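Local coordinates for 3-oxoacyl-[acyl-carrier-protein] reductase (Sinorhizobium meliloti, PDB 3U9L) that probably reduces 3-oxoacyl groups carried on acyl carrier protein with NADPH, as a member of the short-chain dehydrogenase/reductase family, at residues 68-78 with 121-132; 142-150 with 160-171. One frame throughout, in Å; residues are numbered along the deposited sequence.

Contact 1 (68-78 with 121-132)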
loop_
_atom_site.group_PDB
_atom_site.type_symbol
_atom_site.label_atom_id
_atom_site.label_comp_id
_atom_site.label_asym_id
_atom_site.label_seq_id
_atom_site.Cartn_x
_atom_site.Cartn_y
_atom_site.Cartn_z
ATOM N N VAL A 68 -16.533 3.618 -10.493
ATOM C CA VAL A 68 -15.889 2.531 -9.762
ATOM C C VAL A 68 -16.106 2.671 -8.276
ATOM O O VAL A 68 -15.720 1.794 -7.514
ATOM C CB VAL A 68 -14.384 2.492 -9.993
ATOM C CG1 VAL A 68 -14.080 2.089 -11.423
ATOM C CG2 VAL A 68 -13.753 3.894 -9.625
ATOM N N GLN A 69 -16.688 3.787 -7.846
ATOM C CA GLN A 69 -16.956 3.977 -6.426
ATOM C C GLN A 69 -18.348 3.408 -6.081
ATOM O O GLN A 69 -18.736 3.377 -4.915
ATOM C CB GLN A 69 -16.800 5.452 -6.016
ATOM C CG GLN A 69 -15.353 5.883 -5.846
ATOM C CD GLN A 69 -15.147 7.383 -5.563
ATOM O OE1 GLN A 69 -14.742 7.771 -4.452
ATOM N NE2 GLN A 69 -15.385 8.226 -6.563
ATOM N N SER A 70 -19.088 2.933 -7.090
ATOM C CA SER A 70 -20.422 2.393 -6.842
ATOM C C SER A 70 -20.530 0.947 -7.289
ATOM O O SER A 70 -20.449 0.663 -8.495
ATOM C CB SER A 70 -21.496 3.252 -7.520
ATOM O OG SER A 70 -22.664 2.487 -7.734
ATOM N N GLN A 71 -20.713 0.012 -6.345
ATOM C CA GLN A 71 -20.830 -1.409 -6.774
ATOM C C GLN A 71 -21.973 -1.582 -7.745
ATOM O O GLN A 71 -21.861 -2.298 -8.732
ATOM C CB GLN A 71 -20.972 -2.394 -5.612
ATOM C CG GLN A 71 -20.881 -3.874 -6.117
ATOM C CD GLN A 71 -19.444 -4.273 -6.410
ATOM O OE1 GLN A 71 -18.585 -4.080 -5.559
ATOM N NE2 GLN A 71 -19.179 -4.868 -7.584
ATOM N N VAL A 72 -23.079 -0.907 -7.476
ATOM C CA VAL A 72 -24.245 -0.972 -8.368
ATOM C C VAL A 72 -23.911 -0.492 -9.775
ATOM O O VAL A 72 -24.224 -1.169 -10.755
ATOM C CB VAL A 72 -25.436 -0.182 -7.790
ATOM C CG1 VAL A 72 -26.477 0.114 -8.899
ATOM C CG2 VAL A 72 -26.061 -1.001 -6.661
ATOM N N SER A 73 -23.236 0.650 -9.884
ATOM C CA SER A 73 -22.732 1.085 -11.178
ATOM C C SER A 73 -21.829 0.047 -11.878
ATOM O O SER A 73 -21.996 -0.273 -13.057
ATOM C CB SER A 73 -21.975 2.397 -11.049
ATOM O OG SER A 73 -21.604 2.828 -12.347
ATOM N N VAL A 74 -20.845 -0.443 -11.140
ATOM C CA VAL A 74 -19.916 -1.437 -11.667
ATOM C C VAL A 74 -20.675 -2.657 -12.174
ATOM O O VAL A 74 -20.436 -3.136 -13.286
ATOM C CB VAL A 74 -18.853 -1.830 -10.584
ATOM C CG1 VAL A 74 -18.045 -3.041 -11.038
ATOM C CG2 VAL A 74 -17.952 -0.669 -10.311
ATOM N N ASP A 75 -21.585 -3.184 -11.359
ATOM C CA ASP A 75 -22.305 -4.426 -11.707
ATOM C C ASP A 75 -23.085 -4.250 -12.998
ATOM O O ASP A 75 -23.036 -5.070 -13.887
ATOM C CB ASP A 75 -23.303 -4.825 -10.620
ATOM C CG ASP A 75 -22.640 -5.466 -9.385
ATOM O OD1 ASP A 75 -21.447 -5.802 -9.430
ATOM O OD2 ASP A 75 -23.326 -5.615 -8.352
ATOM N N ARG A 76 -23.792 -3.137 -13.088
ATOM C CA ARG A 76 -24.587 -2.828 -14.252
ATOM C C ARG A 76 -23.741 -2.838 -15.498
ATOM O O ARG A 76 -24.136 -3.396 -16.513
ATOM C CB ARG A 76 -25.231 -1.445 -14.067
ATOM C CG ARG A 76 -26.246 -1.100 -15.165
ATOM C CD ARG A 76 -26.818 0.330 -14.999
ATOM N NE ARG A 76 -27.694 0.694 -16.124
ATOM C CZ ARG A 76 -27.265 1.197 -17.285
ATOM N NH1 ARG A 76 -25.956 1.403 -17.489
ATOM N NH2 ARG A 76 -28.143 1.487 -18.245
ATOM N N ALA A 77 -22.588 -2.168 -15.436
ATOM C CA ALA A 77 -21.737 -2.016 -16.620
ATOM C C ALA A 77 -21.160 -3.361 -17.046
ATOM O O ALA A 77 -20.973 -3.603 -18.222
ATOM C CB ALA A 77 -20.617 -1.071 -16.310
ATOM N N ILE A 78 -20.813 -4.210 -16.077
ATOM C CA ILE A 78 -20.278 -5.541 -16.396
ATOM C C ILE A 78 -21.376 -6.397 -17.003
ATOM O O ILE A 78 -21.148 -7.097 -17.976
ATOM C CB ILE A 78 -19.713 -6.256 -15.144
ATOM C CG1 ILE A 78 -18.496 -5.497 -14.611
ATOM C CG2 ILE A 78 -19.399 -7.774 -15.431
ATOM C CD1 ILE A 78 -17.407 -5.343 -15.559
ATOM N N SER A 121 -11.784 0.587 -5.761
ATOM C CA SER A 121 -12.266 0.595 -7.117
ATOM C C SER A 121 -11.968 -0.715 -7.851
ATOM O O SER A 121 -12.858 -1.282 -8.489
ATOM C CB SER A 121 -11.610 1.762 -7.872
ATOM O OG SER A 121 -10.197 1.633 -7.864
ATOM N N THR A 122 -10.707 -1.159 -7.812
ATOM C CA THR A 122 -10.315 -2.396 -8.498
ATOM C C THR A 122 -11.014 -3.625 -7.900
ATOM O O THR A 122 -11.295 -4.583 -8.585
ATOM C CB THR A 122 -8.777 -2.599 -8.450
ATOM O OG1 THR A 122 -8.363 -2.954 -7.100
ATOM C CG2 THR A 122 -8.068 -1.232 -8.954
ATOM N N GLN A 123 -11.250 -3.612 -6.605
ATOM C CA GLN A 123 -11.893 -4.730 -5.974
ATOM C C GLN A 123 -13.377 -4.843 -6.407
ATOM O O GLN A 123 -13.888 -5.957 -6.655
ATOM C CB GLN A 123 -11.733 -4.627 -4.449
ATOM C CG GLN A 123 -12.179 -5.890 -3.620
ATOM C CD GLN A 123 -11.393 -7.156 -3.933
ATOM O OE1 GLN A 123 -10.343 -7.116 -4.601
ATOM N NE2 GLN A 123 -11.929 -8.316 -3.474
ATOM N N ARG A 124 -14.077 -3.723 -6.472
ATOM C CA ARG A 124 -15.444 -3.723 -7.002
ATOM C C ARG A 124 -15.466 -4.283 -8.407
ATOM O O ARG A 124 -16.269 -5.134 -8.735
ATOM C CB ARG A 124 -16.035 -2.286 -7.005
ATOM C CG ARG A 124 -16.362 -1.818 -5.625
ATOM C CD ARG A 124 -17.026 -0.445 -5.598
ATOM N NE ARG A 124 -16.979 -0.010 -4.223
ATOM C CZ ARG A 124 -16.114 0.879 -3.738
ATOM N NH1 ARG A 124 -15.273 1.526 -4.540
ATOM N NH2 ARG A 124 -16.126 1.134 -2.453
ATOM N N VAL A 125 -14.587 -3.782 -9.246
ATOM C CA VAL A 125 -14.521 -4.237 -10.618
ATOM C C VAL A 125 -14.132 -5.715 -10.698
ATOM O O VAL A 125 -14.758 -6.510 -11.441
ATOM C CB VAL A 125 -13.565 -3.346 -11.481
ATOM C CG1 VAL A 125 -13.407 -3.959 -12.927
ATOM C CG2 VAL A 125 -14.131 -1.947 -11.566
ATOM N N ASN A 126 -13.106 -6.115 -9.947
ATOM C CA ASN A 126 -12.725 -7.520 -9.966
ATOM C C ASN A 126 -13.841 -8.475 -9.485
ATOM O O ASN A 126 -14.083 -9.534 -10.077
ATOM C CB ASN A 126 -11.445 -7.737 -9.133
ATOM C CG ASN A 126 -10.214 -7.369 -9.908
ATOM O OD1 ASN A 126 -10.189 -7.501 -11.106
ATOM N ND2 ASN A 126 -9.194 -6.881 -9.233
ATOM N N ARG A 127 -14.496 -8.104 -8.386
ATOM C CA ARG A 127 -15.531 -8.954 -7.856
ATOM C C ARG A 127 -16.686 -9.122 -8.865
ATOM O O ARG A 127 -17.341 -10.187 -8.915
ATOM C CB ARG A 127 -16.020 -8.443 -6.505
ATOM C CG ARG A 127 -15.084 -8.926 -5.356
ATOM C CD ARG A 127 -15.494 -8.313 -3.970
ATOM N NE ARG A 127 -16.900 -8.574 -3.613
ATOM C CZ ARG A 127 -17.368 -9.731 -3.153
ATOM N NH1 ARG A 127 -18.670 -9.845 -2.890
ATOM N NH2 ARG A 127 -16.558 -10.776 -2.958
ATOM N N ALA A 128 -16.916 -8.097 -9.685
ATOM C CA ALA A 128 -17.935 -8.168 -10.755
ATOM C C ALA A 128 -17.487 -8.976 -11.976
ATOM O O ALA A 128 -18.247 -9.791 -12.519
ATOM C CB ALA A 128 -18.361 -6.701 -11.192
ATOM N N ALA A 129 -16.277 -8.739 -12.439
ATOM C CA ALA A 129 -15.767 -9.296 -13.672
ATOM C C ALA A 129 -15.154 -10.662 -13.574
ATOM O O ALA A 129 -15.291 -11.448 -14.437
ATOM C CB ALA A 129 -14.792 -8.360 -14.343
ATOM N N LEU A 130 -14.466 -10.896 -12.480
ATOM C CA LEU A 130 -13.782 -12.130 -12.314
ATOM C C LEU A 130 -14.606 -13.432 -12.397
ATOM O O LEU A 130 -14.134 -14.359 -12.940
ATOM C CB LEU A 130 -12.828 -12.084 -11.114
ATOM C CG LEU A 130 -11.524 -11.302 -11.186
ATOM C CD1 LEU A 130 -10.767 -11.451 -9.967
ATOM C CD2 LEU A 130 -10.730 -11.742 -12.345
ATOM N N PRO A 131 -15.804 -13.449 -11.870
ATOM C CA PRO A 131 -16.629 -14.658 -12.006
ATOM C C PRO A 131 -16.749 -15.005 -13.468
ATOM O O PRO A 131 -16.665 -16.129 -13.775
ATOM C CB PRO A 131 -17.972 -14.174 -11.444
ATOM C CG PRO A 131 -17.557 -13.241 -10.396
ATOM C CD PRO A 131 -16.169 -12.761 -10.647
ATOM N N HIS A 132 -16.963 -14.045 -14.361
ATOM C CA HIS A 132 -17.051 -14.366 -15.752
ATOM C C HIS A 132 -15.727 -14.843 -16.338
ATOM O O HIS A 132 -15.711 -15.769 -17.087
ATOM C CB HIS A 132 -17.635 -13.177 -16.509
ATOM C CG HIS A 132 -18.908 -12.686 -15.925
ATOM N ND1 HIS A 132 -20.135 -13.246 -16.193
ATOM C CD2 HIS A 132 -19.153 -11.667 -15.076
ATOM C CE1 HIS A 132 -21.061 -12.597 -15.533
ATOM N NE2 HIS A 132 -20.488 -11.632 -14.849
HETATM O O HOH W 1 -18.379 -6.231 -3.926
#
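Gln71 and Arg124 cross slantwise where two helices of the Rossmann-type short-chain dehydrogenase fold lie side by side, a worked example of how one small apolar knob and a few polar grips share a helix interface. The axes of 71-78 and 121-132 run in the same general sense, 33° apart, and come within 9.2 Å. Gln71 has CG anti to the backbone N (chi1 -172°) and then bends at chi2, which brings its amide back over the Arg124 backbone. There Gln71 NE2 donates to Arg124 O at 3.1 Å, from the face of that carbonyl opposite to Ala128 N, while its other N-H goes to Asp75 OD1. With both hydrogens engaged and Gln71 OE1 taking a water that also meets Arg127 NE, the amide is held against rotation.

Arg124 answers in the reverse direction. Its extended chain carries Arg124 CG past Gln71 OE1, and Arg124 NH1 reaches Val68 O at 3.0 Å, on a lone pair in the carbonyl plane; Gln69 O lies over one guanidinium face. NH1 also forms a salt bridge with Asp116 of its own helix, which probably helps hold the guanidinium in place. Farther along, Ala128 CB is a knob in the hole formed by Gln71, Val74, Asp75 and Ile78, 3.6 Å from Ile78 CG1. Val74 CG1 lies 4.1 Å from Val125 CG2, which also approaches Val68. At the far end Ile78 CG2 meets the His132 ring obliquely, 3.9 Å from His132 CD2, and near the start Val68 CG2 presses closely on Ser121 CB at 3.5 Å.

Contact 2 (142-150 with 160-171)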
loop_
_atom_site.group_PDB
_atom_site.type_symbol
_atom_site.label_atom_id
_atom_site.label_comp_id
_atom_site.label_asym_id
_atom_site.label_seq_id
_atom_site.Cartn_x
_atom_site.Cartn_y
_atom_site.Cartn_z
ATOM N N ILE A 142 -4.670 -6.428 -16.660
ATOM C CA ILE A 142 -3.562 -5.492 -16.750
ATOM C C ILE A 142 -3.810 -4.428 -15.703
ATOM O O ILE A 142 -4.893 -3.823 -15.644
ATOM C CB ILE A 142 -3.491 -4.846 -18.197
ATOM C CG1 ILE A 142 -3.320 -5.922 -19.276
ATOM C CG2 ILE A 142 -2.406 -3.800 -18.299
ATOM C CD1 ILE A 142 -3.191 -5.363 -20.688
ATOM N N TRP A 143 -2.805 -4.152 -14.881
ATOM C CA TRP A 143 -2.965 -3.125 -13.861
ATOM C C TRP A 143 -2.032 -1.989 -14.235
ATOM O O TRP A 143 -0.885 -2.232 -14.639
ATOM C CB TRP A 143 -2.533 -3.710 -12.505
ATOM C CG TRP A 143 -3.315 -4.931 -12.034
ATOM C CD1 TRP A 143 -3.227 -6.230 -12.533
ATOM C CD2 TRP A 143 -4.257 -4.978 -10.961
ATOM N NE1 TRP A 143 -4.074 -7.084 -11.804
ATOM C CE2 TRP A 143 -4.700 -6.342 -10.835
ATOM C CE3 TRP A 143 -4.764 -4.016 -10.072
ATOM C CZ2 TRP A 143 -5.634 -6.727 -9.872
ATOM C CZ3 TRP A 143 -5.645 -4.414 -9.102
ATOM C CH2 TRP A 143 -6.092 -5.744 -9.020
ATOM N N ILE A 144 -2.488 -0.755 -14.111
ATOM C CA ILE A 144 -1.578 0.394 -14.293
ATOM C C ILE A 144 -1.115 0.746 -12.932
ATOM O O ILE A 144 -1.884 1.238 -12.088
ATOM C CB ILE A 144 -2.253 1.630 -14.930
ATOM C CG1 ILE A 144 -3.053 1.238 -16.157
ATOM C CG2 ILE A 144 -1.201 2.778 -15.183
ATOM C CD1 ILE A 144 -2.266 0.491 -17.166
ATOM N N SER A 145 0.148 0.470 -12.678
ATOM C CA SER A 145 0.676 0.627 -11.369
ATOM C C SER A 145 1.399 1.982 -11.425
ATOM O O SER A 145 0.940 2.886 -12.132
ATOM C CB SER A 145 1.656 -0.501 -11.096
ATOM O OG SER A 145 2.138 -0.471 -9.785
ATOM N N SER A 146 2.529 2.091 -10.726
ATOM C CA SER A 146 3.234 3.354 -10.612
ATOM C C SER A 146 4.701 3.113 -10.263
ATOM O O SER A 146 5.007 2.363 -9.350
ATOM C CB SER A 146 2.555 4.168 -9.497
ATOM O OG SER A 146 3.202 5.380 -9.275
ATOM N N SER A 147 5.612 3.790 -10.954
ATOM C CA SER A 147 7.039 3.692 -10.619
ATOM C C SER A 147 7.299 4.037 -9.152
ATOM O O SER A 147 8.299 3.589 -8.556
ATOM C CB SER A 147 7.858 4.631 -11.543
ATOM O OG SER A 147 7.681 5.992 -11.186
ATOM N N SER A 148 6.421 4.837 -8.550
ATOM C CA SER A 148 6.635 5.216 -7.158
ATOM C C SER A 148 6.625 4.047 -6.154
ATOM O O SER A 148 7.222 4.150 -5.072
ATOM C CB SER A 148 5.575 6.221 -6.741
ATOM O OG SER A 148 4.294 5.606 -6.723
ATOM N N SER A 149 5.973 2.936 -6.491
ATOM C CA SER A 149 5.891 1.829 -5.520
ATOM C C SER A 149 7.227 1.105 -5.393
ATOM O O SER A 149 7.394 0.360 -4.475
ATOM C CB SER A 149 4.770 0.825 -5.860
ATOM O OG SER A 149 3.538 1.539 -6.070
ATOM N N ALA A 150 8.169 1.304 -6.306
ATOM C CA ALA A 150 9.522 0.736 -6.098
ATOM C C ALA A 150 10.695 1.583 -6.678
ATOM O O ALA A 150 11.740 1.028 -7.014
ATOM C CB ALA A 150 9.591 -0.622 -6.698
ATOM N N TYR A 160 -1.599 9.216 -1.858
ATOM C CA TYR A 160 -1.597 8.688 -3.197
ATOM C C TYR A 160 -0.605 7.521 -3.366
ATOM O O TYR A 160 -0.982 6.451 -3.817
ATOM C CB TYR A 160 -1.291 9.800 -4.216
ATOM C CG TYR A 160 -1.130 9.270 -5.607
ATOM C CD1 TYR A 160 -2.201 8.645 -6.272
ATOM C CD2 TYR A 160 0.089 9.336 -6.251
ATOM C CE1 TYR A 160 -2.058 8.128 -7.542
ATOM C CE2 TYR A 160 0.244 8.847 -7.518
ATOM C CZ TYR A 160 -0.828 8.231 -8.165
ATOM O OH TYR A 160 -0.634 7.723 -9.442
ATOM N N PHE A 161 0.656 7.755 -3.051
ATOM C CA PHE A 161 1.691 6.734 -3.109
ATOM C C PHE A 161 1.330 5.523 -2.227
ATOM O O PHE A 161 1.618 4.429 -2.609
ATOM C CB PHE A 161 3.051 7.305 -2.671
ATOM C CG PHE A 161 3.701 8.260 -3.704
ATOM C CD1 PHE A 161 3.191 8.373 -4.972
ATOM C CD2 PHE A 161 4.853 8.980 -3.376
ATOM C CE1 PHE A 161 3.794 9.215 -5.926
ATOM C CE2 PHE A 161 5.470 9.828 -4.320
ATOM C CZ PHE A 161 4.942 9.923 -5.593
ATOM N N ALA A 162 0.766 5.743 -1.027
ATOM C CA ALA A 162 0.270 4.638 -0.204
ATOM C C ALA A 162 -0.744 3.783 -0.983
ATOM O O ALA A 162 -0.679 2.543 -1.013
ATOM C CB ALA A 162 -0.411 5.199 1.037
ATOM N N ALA A 163 -1.752 4.433 -1.542
ATOM C CA ALA A 163 -2.789 3.706 -2.251
ATOM C C ALA A 163 -2.199 2.953 -3.432
ATOM O O ALA A 163 -2.575 1.824 -3.686
ATOM C CB ALA A 163 -3.894 4.611 -2.680
ATOM N N LYS A 164 -1.277 3.556 -4.176
ATOM C CA LYS A 164 -0.697 2.867 -5.333
ATOM C C LYS A 164 0.167 1.685 -4.893
ATOM O O LYS A 164 0.238 0.698 -5.613
ATOM C CB LYS A 164 0.201 3.795 -6.169
ATOM C CG LYS A 164 -0.531 4.963 -6.806
ATOM C CD LYS A 164 -1.713 4.496 -7.630
ATOM C CE LYS A 164 -1.270 3.683 -8.811
ATOM N NZ LYS A 164 -2.411 3.357 -9.797
ATOM N N ALA A 165 0.886 1.837 -3.779
ATOM C CA ALA A 165 1.703 0.774 -3.244
ATOM C C ALA A 165 0.830 -0.438 -2.855
ATOM O O ALA A 165 1.203 -1.607 -3.079
ATOM C CB ALA A 165 2.461 1.277 -2.006
ATOM N N ALA A 166 -0.326 -0.155 -2.271
ATOM C CA ALA A 166 -1.274 -1.224 -1.887
ATOM C C ALA A 166 -1.789 -1.832 -3.168
ATOM O O ALA A 166 -1.910 -3.053 -3.254
ATOM C CB ALA A 166 -2.426 -0.666 -1.068
HETATM N N MSE A 167 -2.095 -1.001 -4.174
HETATM C CA MSE A 167 -2.659 -1.550 -5.412
HETATM C C MSE A 167 -1.703 -2.526 -6.129
HETATM O O MSE A 167 -2.110 -3.572 -6.654
HETATM C CB MSE A 167 -3.085 -0.449 -6.412
HETATM C CG MSE A 167 -3.933 -1.021 -7.576
HETATM SE SE MSE A 167 -3.337 -0.211 -9.332
HETATM C CE MSE A 167 -1.723 -1.345 -9.571
ATOM N N ASP A 168 -0.426 -2.162 -6.165
ATOM C CA ASP A 168 0.530 -3.081 -6.745
ATOM C C ASP A 168 0.628 -4.416 -5.953
ATOM O O ASP A 168 0.738 -5.457 -6.563
ATOM C CB ASP A 168 1.898 -2.422 -6.871
ATOM C CG ASP A 168 2.804 -3.160 -7.831
ATOM O OD1 ASP A 168 3.419 -4.118 -7.374
ATOM O OD2 ASP A 168 2.924 -2.773 -9.024
ATOM N N ALA A 169 0.628 -4.354 -4.610
ATOM C CA ALA A 169 0.686 -5.529 -3.746
ATOM C C ALA A 169 -0.501 -6.447 -4.043
ATOM O O ALA A 169 -0.362 -7.647 -4.096
ATOM C CB ALA A 169 0.695 -5.119 -2.269
ATOM N N ILE A 170 -1.661 -5.850 -4.249
ATOM C CA ILE A 170 -2.878 -6.586 -4.587
ATOM C C ILE A 170 -2.786 -7.202 -5.970
ATOM O O ILE A 170 -3.183 -8.364 -6.163
ATOM C CB ILE A 170 -4.114 -5.687 -4.515
ATOM C CG1 ILE A 170 -4.334 -5.318 -3.042
ATOM C CG2 ILE A 170 -5.401 -6.415 -5.209
ATOM C CD1 ILE A 170 -5.230 -4.174 -2.782
ATOM N N ALA A 171 -2.237 -6.491 -6.918
ATOM C CA ALA A 171 -2.128 -7.036 -8.279
ATOM C C ALA A 171 -1.304 -8.322 -8.269
ATOM O O ALA A 171 -1.567 -9.287 -8.996
ATOM C CB ALA A 171 -1.460 -5.999 -9.202
HETATM O O HOH W 2 -3.577 -9.783 -11.216
HETATM O O HOH W 3 1.777 1.156 -7.830
HETATM O O HOH W 4 2.281 7.690 -10.503
HETATM O O HOH W 5 3.475 4.003 -4.637
#
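Trp143 lays one face of its indole over the methyl of Ala171, whose CB stands 3.5 Å from the centroid of the five-membered ring, a CH-pi contact almost on the ring normal. Ile170 CG2 reaches Trp143 CH2, and Met167, present as selenomethionine, brings CE to Trp143 CB; a water joins Trp143 NE1 to Ala171 O. With an alanine at Trp143 the Ala171 methyl would probably lose its aromatic cover, and the water on Ala171 O its indole partner. Beyond the strand, Ser145 OG, anti to its own nitrogen (chi1 -175°), donates to the anti lone pair of Asp168 OD2 at a modelled 2.5 Å, unusually short; Arg262 forms a salt bridge with the other carboxylate oxygen. Lys164, bent at chi2 and chi3, curls back so that NZ donates to Ile144 O at 3.2 Å. Ser148 CB sits over the Phe161 ring. Tyr160 and Lys164 have the spacing of the family's YxxxK motif, and Ser146 OG shares a water with Tyr160 OH, consistent with an active-site setting. The unit belongs to a beta-alpha-beta crossover: strand 139-144 lies between strands 90-93 and 183-190, and helix 158-179 packs on it beside helix 108-136.

The two contacts illustrate how neighbouring helices on one face of a Rossmann-type sheet are tied to each other and to the strands. Contact 1 joins helix 71-85 to helix 108-136; contact 2 follows it in the chain and sets helix 158-179 against strand 139-144 and the loop after it. Their centres are 19 Å apart, yet they touch: Asn126 and Thr122 pack against the Trp143 ring. Helix 108-136 thus serves both, meeting helix 71-85 on one side and Trp143 on another, before leading into strand 139-144. Both also reach the second subunit, so both lie partly against the subunit interface, and the probable active-site region of contact 2 is close to it.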